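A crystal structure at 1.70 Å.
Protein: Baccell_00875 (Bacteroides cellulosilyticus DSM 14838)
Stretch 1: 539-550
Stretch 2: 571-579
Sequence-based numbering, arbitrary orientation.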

# COMPACT_ATOMS: atom_id res chain seq x y z
N ASN A 539 -14.29 -4.15 4.08
CA ASN A 539 -15.42 -4.46 3.17
C ASN A 539 -14.98 -4.83 1.77
O ASN A 539 -15.61 -5.65 1.11
CB ASN A 539 -16.41 -3.29 3.07
CG ASN A 539 -17.08 -2.94 4.39
OD1 ASN A 539 -17.49 -1.77 4.61
ND2 ASN A 539 -17.18 -3.91 5.29
N TYR A 540 -13.90 -4.21 1.32
CA TYR A 540 -13.31 -4.52 0.04
C TYR A 540 -11.88 -4.09 0.18
O TYR A 540 -11.63 -3.01 0.69
CB TYR A 540 -14.01 -3.71 -1.05
CG TYR A 540 -13.40 -3.87 -2.41
CD1 TYR A 540 -13.68 -4.99 -3.20
CD2 TYR A 540 -12.52 -2.90 -2.93
CE1 TYR A 540 -13.10 -5.15 -4.44
CE2 TYR A 540 -11.95 -3.05 -4.19
CZ TYR A 540 -12.23 -4.19 -4.93
OH TYR A 540 -11.67 -4.34 -6.17
N GLU A 541 -10.94 -4.91 -0.28
CA GLU A 541 -9.51 -4.55 -0.17
C GLU A 541 -8.62 -5.50 -0.93
O GLU A 541 -9.04 -6.58 -1.37
CB GLU A 541 -9.08 -4.53 1.29
CG GLU A 541 -9.33 -5.85 2.02
CD GLU A 541 -8.22 -6.21 3.00
OE1 GLU A 541 -7.03 -6.11 2.58
OE2 GLU A 541 -8.51 -6.62 4.15
N GLN A 542 -7.36 -5.11 -1.05
CA GLN A 542 -6.39 -5.90 -1.76
C GLN A 542 -6.16 -7.30 -1.17
O GLN A 542 -5.88 -8.23 -1.94
CB GLN A 542 -5.08 -5.13 -1.90
CG GLN A 542 -3.92 -5.92 -2.52
CD GLN A 542 -3.02 -6.53 -1.49
OE1 GLN A 542 -3.20 -6.35 -0.30
NE2 GLN A 542 -2.00 -7.25 -1.95
N SER A 543 -6.27 -7.46 0.14
CA SER A 543 -6.09 -8.80 0.72
C SER A 543 -7.39 -9.63 0.80
O SER A 543 -7.42 -10.64 1.50
CB SER A 543 -5.33 -8.76 2.05
OG SER A 543 -6.11 -8.26 3.12
N ILE A 544 -8.43 -9.20 0.08
CA ILE A 544 -9.51 -10.10 -0.39
C ILE A 544 -9.30 -10.48 -1.85
O ILE A 544 -9.33 -11.66 -2.21
CB ILE A 544 -10.90 -9.43 -0.22
CG1 ILE A 544 -11.16 -9.18 1.26
CG2 ILE A 544 -12.00 -10.27 -0.89
CD1 ILE A 544 -12.30 -8.22 1.52
N VAL A 545 -9.04 -9.49 -2.70
CA VAL A 545 -8.89 -9.72 -4.14
C VAL A 545 -7.63 -10.55 -4.43
O VAL A 545 -7.68 -11.53 -5.19
CB VAL A 545 -8.83 -8.38 -4.92
CG1 VAL A 545 -8.57 -8.62 -6.41
CG2 VAL A 545 -10.14 -7.60 -4.73
N ALA A 546 -6.50 -10.17 -3.84
CA ALA A 546 -5.25 -10.86 -4.18
C ALA A 546 -5.30 -12.35 -3.80
O ALA A 546 -4.93 -13.18 -4.61
CB ALA A 546 -4.03 -10.18 -3.56
N PRO A 547 -5.76 -12.67 -2.58
CA PRO A 547 -5.88 -14.11 -2.24
C PRO A 547 -6.80 -14.94 -3.14
O PRO A 547 -6.51 -16.12 -3.36
CB PRO A 547 -6.45 -14.07 -0.84
CG PRO A 547 -5.91 -12.82 -0.27
CD PRO A 547 -5.98 -11.83 -1.40
N ALA A 548 -7.88 -14.34 -3.64
CA ALA A 548 -8.76 -15.02 -4.60
C ALA A 548 -7.95 -15.50 -5.79
O ALA A 548 -8.03 -16.65 -6.19
CB ALA A 548 -9.88 -14.10 -5.10
N ILE A 549 -7.13 -14.60 -6.32
CA ILE A 549 -6.39 -14.88 -7.54
C ILE A 549 -5.20 -15.81 -7.24
O ILE A 549 -4.86 -16.67 -8.08
CB ILE A 549 -5.91 -13.58 -8.20
CG1 ILE A 549 -7.09 -12.65 -8.49
CG2 ILE A 549 -5.13 -13.84 -9.46
CD1 ILE A 549 -6.69 -11.30 -9.03
N GLN A 550 -4.59 -15.62 -6.07
CA GLN A 550 -3.49 -16.46 -5.56
C GLN A 550 -3.98 -17.92 -5.50
O GLN A 550 -3.32 -18.84 -5.98
CB GLN A 550 -3.07 -15.97 -4.17
CG GLN A 550 -1.94 -16.71 -3.47
CD GLN A 550 -1.78 -16.30 -2.00
OE1 GLN A 550 -2.74 -15.86 -1.33
NE2 GLN A 550 -0.57 -16.46 -1.48
N GLN A 571 -9.92 -11.22 -13.19
CA GLN A 571 -9.69 -10.48 -11.94
C GLN A 571 -8.38 -9.69 -11.91
O GLN A 571 -8.26 -8.76 -11.10
CB GLN A 571 -9.79 -11.40 -10.75
CG GLN A 571 -11.21 -11.95 -10.53
CD GLN A 571 -11.43 -12.56 -9.16
OE1 GLN A 571 -10.77 -12.18 -8.18
NE2 GLN A 571 -12.37 -13.51 -9.06
N MET A 572 -7.43 -10.02 -12.77
CA MET A 572 -6.10 -9.37 -12.72
C MET A 572 -6.16 -7.84 -12.79
O MET A 572 -5.48 -7.21 -12.00
CB MET A 572 -5.14 -9.90 -13.79
CG MET A 572 -4.56 -11.25 -13.45
SD MET A 572 -3.32 -11.17 -12.13
CE MET A 572 -1.99 -10.44 -13.05
N PRO A 573 -6.97 -7.26 -13.71
CA PRO A 573 -7.03 -5.78 -13.79
C PRO A 573 -7.57 -5.12 -12.53
O PRO A 573 -7.16 -4.00 -12.17
CB PRO A 573 -7.94 -5.52 -14.99
CG PRO A 573 -7.89 -6.78 -15.79
CD PRO A 573 -7.83 -7.86 -14.75
N VAL A 574 -8.49 -5.80 -11.85
CA VAL A 574 -9.02 -5.35 -10.59
C VAL A 574 -7.93 -5.37 -9.49
O VAL A 574 -7.83 -4.43 -8.68
CB VAL A 574 -10.30 -6.17 -10.23
CG1 VAL A 574 -10.77 -5.91 -8.83
CG2 VAL A 574 -11.40 -5.85 -11.24
N LEU A 575 -7.08 -6.40 -9.50
CA LEU A 575 -5.96 -6.43 -8.56
C LEU A 575 -4.91 -5.38 -8.87
O LEU A 575 -4.37 -4.73 -7.95
CB LEU A 575 -5.29 -7.81 -8.57
CG LEU A 575 -4.10 -7.94 -7.62
CD1 LEU A 575 -4.53 -7.65 -6.22
CD2 LEU A 575 -3.52 -9.34 -7.68
N GLU A 576 -4.61 -5.20 -10.15
CA GLU A 576 -3.60 -4.24 -10.57
C GLU A 576 -3.99 -2.81 -10.30
O GLU A 576 -3.11 -1.96 -10.12
CB GLU A 576 -3.22 -4.42 -12.05
CG GLU A 576 -2.54 -5.76 -12.30
CD GLU A 576 -2.01 -5.91 -13.70
OE1 GLU A 576 -1.48 -4.92 -14.25
OE2 GLU A 576 -2.07 -7.04 -14.23
N ALA A 577 -5.29 -2.54 -10.20
CA ALA A 577 -5.77 -1.18 -9.94
C ALA A 577 -5.38 -0.64 -8.54
O ALA A 577 -5.31 0.58 -8.34
CB ALA A 577 -7.28 -1.11 -10.14
N PHE A 578 -5.11 -1.55 -7.61
CA PHE A 578 -4.67 -1.17 -6.26
C PHE A 578 -3.27 -0.55 -6.22
O PHE A 578 -2.90 0.02 -5.19
CB PHE A 578 -4.65 -2.39 -5.34
CG PHE A 578 -6.01 -2.88 -4.91
CD1 PHE A 578 -6.60 -2.37 -3.76
CD2 PHE A 578 -6.65 -3.89 -5.60
CE1 PHE A 578 -7.83 -2.85 -3.33
CE2 PHE A 578 -7.89 -4.39 -5.16
CZ PHE A 578 -8.48 -3.84 -4.05
N ASN A 579 -2.51 -0.71 -7.30
CA ASN A 579 -1.06 -0.44 -7.30
C ASN A 579 -0.72 0.73 -8.20
O ASN A 579 -1.14 0.80 -9.38
CB ASN A 579 -0.29 -1.63 -7.86
CG ASN A 579 -0.29 -2.83 -6.96
OD1 ASN A 579 -1.03 -2.92 -5.99
ND2 ASN A 579 0.53 -3.79 -7.31
O HOH W 1 -9.69 -2.86 -7.28

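How do the two backbones meet? Helix 542-550 and the helix that runs through the start of the second stretch are roughly antiparallel, at 145°, and their axes approach to 9.5 Å. Gln542 therefore lies near Phe578, Val545 near Leu575, and Ile549 near Gln571. No direct hydrogen bond crosses between the stretches, so apolar packing carries most of the contact.

What does Leu575 find in the opposing helix? Its side chain, t at chi1 and p at chi2, sits as a knob among Gln542, Val545, Ala546 and Ile549. CD1 of Leu575 lies 3.7 Å from CB of the small Ala546, while CB of Leu575 lies 4.0 Å from Val545 CG1. Ile549, m at chi1 and t at chi2, extends CD1 to 3.8 Å from Leu575 CB and 3.5 Å from Gln571 CB. Ile549 CG2 also reaches Met572 SD, at 4.2 Å, although the CA-to-CB bond of Met572 points away: three successive m torsions fold that chain.

Why does Phe578 cover so much of the first stretch? With chi1 at -74° and its CA-to-CB bond directed toward the helix, it presents a ring face to Gln542 CB, 3.8 Å from the ring centroid, in a CH-pi contact. Val545, chi1 t, adds CG2 at 3.9 Å from Phe578 CE2. The Tyr540 and Phe578 rings are nearly parallel but slid apart, leaving little overlap; Tyr540 CE2 still touches Phe578 CZ at 3.6 Å.

How are the polar groups accommodated? Tyr540, chi1 t, brings its hydroxyl close to Val574, where OH donates to a water 2.7 Å away; that water donates to Val574 O at 2.8 Å, bridging the stretches. Glu541, chi1 p, reaches forward to cap the helix that follows it, its OE1 accepting from Ser543 N at 2.9 Å.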